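Local coordinates for regulator of G-protein signalling 3 isoform 1 (Homo sapiens, PDB 2F5Y), which probably regulates heterotrimeric G-protein signalling, and carries a PDZ domain of the kind that binds the C-terminal tails of partner proteins, at residues D46-L51 against I75-W80. Sequence-based numbering, arbitrary orientation.
Sequences DTVLQL and IILLVW
A classic beta bulge shifts the register of the antiparallel strands 47-51 and 74-81 in the PDZ domain, where Leu49 and Gln50 both face Leu78. Leu78 O is shared by two successive N-H groups. Leu49 N lies 3.0 Å from it, nearly along the C=O axis. The second bond, from Gln50 N at 3.3 Å, is weak. Leu78 N returns a bond to Gln50 O. Before the bulge, Thr47 and Trp80 form a hydrogen-bonded pair, with Trp80 N 2.8 Å from Thr47 O. A water accepts from Thr47 OG1 and donates to Trp80 O.

Leu49, the extra residue of the bulge, has its CB directed toward strand 74-81. Its CG lies anti to the carbonyl carbon (chi1 -51°), and CD1 rests 3.7 Å from Trp80 CB. An alanine here would probably leave a gap beside Trp80 CB and weaken the side-chain contact with Tyr4 of strand 3-10, which also meets the Trp80 ring.

On the opposite face, Leu51 CD1 meets Leu77 CD2 at 3.4 Å and Ile75 CG2 at 3.8 Å. Leu77 also touches Phe18 of strand 18-21. At the other end, Asp46 CG packs on Val79 CG2, while OD2 accepts from Gln43 N and forms a salt bridge with Arg81. Strand 74-81 thus lies between strands 3-10 and 47-51 in the antiparallel sheet of the PDZ fold, with the Val48, Leu51, Leu77 and Val79 face buried.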
ATOM      1  N   ASP A  46      -8.046  -2.585   1.696  1.00 46.69           N
ATOM      2  CA  ASP A  46      -7.458  -2.648   0.361  1.00 47.96           C
ATOM      3  C   ASP A  46      -6.475  -3.819   0.278  1.00 44.64           C
ATOM      4  O   ASP A  46      -5.564  -3.925   1.095  1.00 47.61           O
ATOM      5  CB  ASP A  46      -6.718  -1.356   0.028  1.00 51.42           C
ATOM      6  CG  ASP A  46      -7.645  -0.212  -0.317  1.00 48.89           C
ATOM      7  OD1 ASP A  46      -8.865  -0.431  -0.479  1.00 48.71           O
ATOM      8  OD2 ASP A  46      -7.125   0.916  -0.431  1.00 50.64           O
ATOM      9  N   THR A  47      -6.657  -4.693  -0.704  1.00 46.03           N
ATOM     10  CA  THR A  47      -5.727  -5.809  -0.910  1.00 47.34           C
ATOM     11  C   THR A  47      -4.724  -5.372  -1.970  1.00 47.28           C
ATOM     12  O   THR A  47      -5.104  -4.812  -2.985  1.00 50.81           O
ATOM     13  CB  THR A  47      -6.465  -7.121  -1.305  1.00 46.61           C
ATOM     14  OG1 THR A  47      -7.407  -7.463  -0.280  1.00 49.79           O
ATOM     15  CG2 THR A  47      -5.505  -8.289  -1.476  1.00 42.80           C
ATOM     16  N   VAL A  48      -3.445  -5.627  -1.708  1.00 47.94           N
ATOM     17  CA  VAL A  48      -2.354  -5.112  -2.518  1.00 40.68           C
ATOM     18  C   VAL A  48      -1.940  -6.130  -3.574  1.00 46.06           C
ATOM     19  O   VAL A  48      -1.532  -7.255  -3.264  1.00 47.52           O
ATOM     20  CB  VAL A  48      -1.133  -4.744  -1.653  1.00 44.89           C
ATOM     21  CG1 VAL A  48      -0.113  -3.969  -2.493  1.00 46.68           C
ATOM     22  CG2 VAL A  48      -1.554  -3.916  -0.441  1.00 39.63           C
ATOM     23  N   LEU A  49      -2.045  -5.716  -4.832  1.00 49.32           N
ATOM     24  CA  LEU A  49      -1.751  -6.576  -5.964  1.00 46.64           C
ATOM     25  C   LEU A  49      -0.409  -6.249  -6.585  1.00 42.46           C
ATOM     26  O   LEU A  49       0.282  -7.142  -7.064  1.00 48.58           O
ATOM     27  CB  LEU A  49      -2.868  -6.456  -7.000  1.00 48.30           C
ATOM     28  CG  LEU A  49      -4.291  -6.650  -6.457  1.00 54.02           C
ATOM     29  CD1 LEU A  49      -5.318  -6.354  -7.562  1.00 40.58           C
ATOM     30  CD2 LEU A  49      -4.484  -8.060  -5.846  1.00 39.74           C
ATOM     31  N   GLN A  50      -0.048  -4.971  -6.585  1.00 43.86           N
ATOM     32  CA  GLN A  50       1.163  -4.482  -7.244  1.00 42.38           C
ATOM     33  C   GLN A  50       1.766  -3.300  -6.493  1.00 46.59           C
ATOM     34  O   GLN A  50       1.040  -2.422  -5.992  1.00 44.13           O
ATOM     35  CB  GLN A  50       0.863  -4.044  -8.682  1.00 44.12           C
ATOM     36  CG  GLN A  50       2.098  -3.942  -9.568  1.00 40.13           C
ATOM     37  CD  GLN A  50       1.764  -3.890 -11.043  1.00 44.76           C
ATOM     38  OE1 GLN A  50       1.518  -2.822 -11.589  1.00 48.19           O
ATOM     39  NE2 GLN A  50       1.767  -5.047 -11.701  1.00 34.03           N
ATOM     40  N   LEU A  51       3.098  -3.302  -6.421  1.00 45.93           N
ATOM     41  CA  LEU A  51       3.883  -2.196  -5.904  1.00 49.28           C
ATOM     42  C   LEU A  51       4.834  -1.736  -7.020  1.00 48.26           C
ATOM     43  O   LEU A  51       5.716  -2.483  -7.446  1.00 40.96           O
ATOM     44  CB  LEU A  51       4.690  -2.649  -4.690  1.00 51.06           C
ATOM     45  CG  LEU A  51       5.761  -1.678  -4.212  1.00 47.47           C
ATOM     46  CD1 LEU A  51       5.079  -0.514  -3.561  1.00 38.70           C
ATOM     47  CD2 LEU A  51       6.718  -2.368  -3.258  1.00 51.23           C
ATOM     48  N   ILE A  75       5.460   5.543  -3.913  1.00 52.71           N
ATOM     49  CA  ILE A  75       5.002   4.230  -4.298  1.00 50.09           C
ATOM     50  C   ILE A  75       3.729   4.403  -5.113  1.00 54.23           C
ATOM     51  O   ILE A  75       2.955   5.332  -4.897  1.00 50.45           O
ATOM     52  CB  ILE A  75       4.734   3.300  -3.080  1.00 52.92           C
ATOM     53  CG1 ILE A  75       3.740   3.928  -2.096  1.00 48.27           C
ATOM     54  CG2 ILE A  75       6.043   2.944  -2.378  1.00 48.38           C
ATOM     55  CD1 ILE A  75       3.264   2.955  -0.982  1.00 45.41           C
ATOM     56  N   ILE A  76       3.544   3.517  -6.082  1.00 57.46           N
ATOM     57  CA  ILE A  76       2.291   3.409  -6.806  1.00 53.54           C
ATOM     58  C   ILE A  76       1.800   2.011  -6.512  1.00 50.79           C
ATOM     59  O   ILE A  76       2.457   1.037  -6.878  1.00 50.78           O
ATOM     60  CB  ILE A  76       2.471   3.576  -8.314  1.00 53.39           C
ATOM     61  CG1 ILE A  76       3.233   4.862  -8.615  1.00 53.36           C
ATOM     62  CG2 ILE A  76       1.103   3.578  -9.005  1.00 55.34           C
ATOM     63  CD1 ILE A  76       3.852   4.883 -10.012  1.00 62.02           C
ATOM     64  N   LEU A  77       0.679   1.914  -5.805  1.00 50.12           N
ATOM     65  CA  LEU A  77       0.100   0.624  -5.461  1.00 48.60           C
ATOM     66  C   LEU A  77      -1.126   0.412  -6.300  1.00 49.75           C
ATOM     67  O   LEU A  77      -1.938   1.316  -6.438  1.00 54.50           O
ATOM     68  CB  LEU A  77      -0.347   0.591  -4.011  1.00 47.89           C
ATOM     69  CG  LEU A  77       0.671   0.804  -2.909  1.00 56.10           C
ATOM     70  CD1 LEU A  77      -0.094   0.773  -1.558  1.00 49.66           C
ATOM     71  CD2 LEU A  77       1.768  -0.270  -2.977  1.00 48.96           C
ATOM     72  N   LEU A  78      -1.258  -0.779  -6.868  1.00 48.48           N
ATOM     73  CA  LEU A  78      -2.515  -1.186  -7.430  1.00 46.69           C
ATOM     74  C   LEU A  78      -3.222  -2.042  -6.376  1.00 47.64           C
ATOM     75  O   LEU A  78      -2.693  -3.052  -5.928  1.00 45.40           O
ATOM     76  CB  LEU A  78      -2.313  -1.964  -8.719  1.00 49.57           C
ATOM     77  CG  LEU A  78      -3.640  -2.254  -9.407  1.00 53.47           C
ATOM     78  CD1 LEU A  78      -4.130  -1.003 -10.118  1.00 41.69           C
ATOM     79  CD2 LEU A  78      -3.475  -3.408 -10.348  1.00 52.97           C
ATOM     80  N   VAL A  79      -4.418  -1.623  -5.983  1.00 48.01           N
ATOM     81  CA  VAL A  79      -5.189  -2.346  -4.991  1.00 46.07           C
ATOM     82  C   VAL A  79      -6.526  -2.824  -5.520  1.00 46.62           C
ATOM     83  O   VAL A  79      -7.065  -2.300  -6.486  1.00 43.73           O
ATOM     84  CB  VAL A  79      -5.427  -1.512  -3.723  1.00 44.42           C
ATOM     85  CG1 VAL A  79      -4.082  -1.094  -3.135  1.00 41.23           C
ATOM     86  CG2 VAL A  79      -6.300  -0.313  -4.019  1.00 41.99           C
ATOM     87  N   TRP A  80      -7.034  -3.838  -4.836  1.00 49.33           N
ATOM     88  CA  TRP A  80      -8.324  -4.436  -5.085  1.00 48.96           C
ATOM     89  C   TRP A  80      -9.168  -4.116  -3.861  1.00 46.14           C
ATOM     90  O   TRP A  80      -8.757  -4.425  -2.734  1.00 46.42           O
ATOM     91  CB  TRP A  80      -8.106  -5.946  -5.221  1.00 50.78           C
ATOM     92  CG  TRP A  80      -9.158  -6.711  -5.929  1.00 54.69           C
ATOM     93  CD1 TRP A  80      -9.749  -6.403  -7.125  1.00 53.94           C
ATOM     94  CD2 TRP A  80      -9.724  -7.958  -5.507  1.00 55.99           C
ATOM     95  NE1 TRP A  80     -10.664  -7.377  -7.459  1.00 53.63           N
ATOM     96  CE2 TRP A  80     -10.664  -8.345  -6.488  1.00 56.87           C
ATOM     97  CE3 TRP A  80      -9.531  -8.783  -4.387  1.00 55.09           C
ATOM     98  CZ2 TRP A  80     -11.408  -9.530  -6.388  1.00 61.50           C
ATOM     99  CZ3 TRP A  80     -10.264  -9.959  -4.284  1.00 53.93           C
ATOM    100  CH2 TRP A  80     -11.199 -10.318  -5.277  1.00 60.62           C
TER
HETATM  101  O   HOH W   1      -9.722  -5.967  -0.798  1.00 46.46           O